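Chloride intracellular channel exc-4 (Caenorhabditis elegans, PDB 2YV9) may insert into membranes to form chloride channels and regulates the lumen size of the excretory canal as the tube grows. Local coordinates at the interface of chains A and B. Coordinates in Å, arbitrary orientation; residue numbers count along the deposited sequence, not the author numbering. Chains: chain A/B, Chloride intracellular channel exc-4.

The interface of chains A and B. Residues chain A 39, 42-43, 94, 98, 194; chain B 92-93, 95.
B:Arg95 carries this contact, reaching from chain B into a largely acidic pocket on chain A. Its CG is anti to the carbonyl carbon (chi1 -70°), and a bend at chi3 turns the head across A:Glu98. CG passes the backbone of A:Asn94, and CD lies 3.8 Å from CD of the A:Glu98 carboxylate. NE runs over CB of A:Asn94 but bonds within its own chain, to OD2 of B:Asp93 at 3.0 Å. At the tip, NH1 of B:Arg95 is shared between two salt bridges, to OE1 of A:Glu98 at 2.9 Å and to OE2 of A:Glu42 at 2.9 Å. NH2 gives a nearly straight bond (175° at H) to OE1 of A:Glu42, completing an end-on pair with that extended side chain, and a second to OD1 of B:Asp93. These acceptors lie close to the guanidinium plane, whereas each carboxylate is met from above its own plane. CZ of A:Phe43 covers one guanidinium face near the rim, 3.8 Å from CZ of B:Arg95, and the A:Phe39 ring stands steeply at the edge, its CE1 3.3 Å from OD1 of B:Asp93. That oxygen also accepts a hydrogen bond from ND2 of A:Asn94 at 2.9 Å, while OD2 accepts one from the backbone N of B:Arg95, capping the helix start. An alanine here would remove the guanidinium bridging A:Glu42 and A:Glu98, and would probably leave the two carboxylates to repel one another and loosen this patch. The pocket is built from helices 38-52 and 94-107 of chain A, with A:Glu194 of helix 190-210 nearby; B:Asp93 immediately precedes helix 94-107 of chain B and B:Arg95 lies in its first turn, in a two-fold interface that, the protein being a monomer, may reflect crystal packing.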
# COMPACT_ATOMS: atom_id res chain seq x y z
N PHE A 39 6.28 -6.23 -1.46
CA PHE A 39 5.28 -6.04 -0.37
C PHE A 39 4.47 -7.31 -0.17
O PHE A 39 4.14 -7.68 0.93
CB PHE A 39 4.47 -4.80 -0.65
CG PHE A 39 5.32 -3.62 -0.82
CD1 PHE A 39 5.99 -3.09 0.27
CD2 PHE A 39 5.63 -3.15 -2.07
CE1 PHE A 39 6.86 -1.99 0.11
CE2 PHE A 39 6.52 -2.08 -2.20
CZ PHE A 39 7.11 -1.50 -1.12
N GLU A 42 6.80 -9.63 1.78
CA GLU A 42 6.89 -9.16 3.17
C GLU A 42 5.68 -9.71 3.98
O GLU A 42 5.87 -10.33 5.02
CB GLU A 42 6.84 -7.64 3.19
CG GLU A 42 6.84 -7.00 4.58
CD GLU A 42 6.93 -5.49 4.57
OE1 GLU A 42 6.88 -4.86 3.48
OE2 GLU A 42 7.00 -4.91 5.68
N PHE A 43 4.45 -9.45 3.55
CA PHE A 43 3.30 -9.89 4.33
C PHE A 43 3.12 -11.39 4.33
O PHE A 43 2.67 -11.97 5.34
CB PHE A 43 2.02 -9.17 3.94
CG PHE A 43 2.09 -7.72 4.18
CD1 PHE A 43 2.45 -7.22 5.42
CD2 PHE A 43 1.85 -6.81 3.17
CE1 PHE A 43 2.55 -5.87 5.63
CE2 PHE A 43 1.94 -5.46 3.41
CZ PHE A 43 2.30 -4.99 4.61
N ASN A 94 -1.69 -1.19 2.72
CA ASN A 94 -0.58 -1.87 3.46
C ASN A 94 -0.58 -1.52 4.94
O ASN A 94 -0.15 -2.35 5.80
CB ASN A 94 0.78 -1.63 2.77
CG ASN A 94 0.91 -2.38 1.44
OD1 ASN A 94 -0.03 -3.04 1.00
ND2 ASN A 94 2.10 -2.34 0.85
N GLU A 98 -0.71 -4.62 7.64
CA GLU A 98 0.30 -4.70 8.71
C GLU A 98 -0.36 -4.59 10.08
O GLU A 98 0.03 -5.29 11.02
CB GLU A 98 1.31 -3.58 8.62
CG GLU A 98 2.47 -3.74 9.56
CD GLU A 98 3.44 -2.59 9.40
OE1 GLU A 98 4.45 -2.78 8.73
OE2 GLU A 98 3.16 -1.47 9.86
N GLU A 194 11.44 -7.65 5.04
CA GLU A 194 11.78 -6.63 4.04
C GLU A 194 13.18 -6.84 3.44
O GLU A 194 13.38 -6.80 2.21
CB GLU A 194 11.69 -5.25 4.67
CG GLU A 194 10.25 -4.99 5.12
CD GLU A 194 10.10 -3.85 6.12
OE1 GLU A 194 11.11 -3.20 6.46
OE2 GLU A 194 8.93 -3.59 6.50
N THR B 92 7.30 5.21 -1.49
CA THR B 92 6.31 4.62 -2.37
C THR B 92 5.19 3.88 -1.63
O THR B 92 4.12 3.63 -2.18
CB THR B 92 6.90 3.67 -3.42
OG1 THR B 92 7.35 2.46 -2.79
CG2 THR B 92 8.01 4.37 -4.20
N ASP B 93 5.43 3.53 -0.37
CA ASP B 93 4.49 2.71 0.37
C ASP B 93 3.73 3.63 1.31
O ASP B 93 4.30 4.57 1.90
CB ASP B 93 5.26 1.65 1.16
CG ASP B 93 4.35 0.70 1.94
OD1 ASP B 93 4.24 -0.48 1.54
OD2 ASP B 93 3.77 1.15 2.96
N ARG B 95 2.66 3.23 4.18
CA ARG B 95 3.19 3.23 5.53
C ARG B 95 4.31 4.27 5.64
O ARG B 95 4.41 4.96 6.65
CB ARG B 95 3.72 1.84 5.94
CG ARG B 95 2.65 0.82 6.13
CD ARG B 95 3.23 -0.58 6.23
NE ARG B 95 3.83 -1.01 4.97
CZ ARG B 95 4.63 -2.06 4.84
NH1 ARG B 95 4.91 -2.85 5.89
NH2 ARG B 95 5.16 -2.35 3.66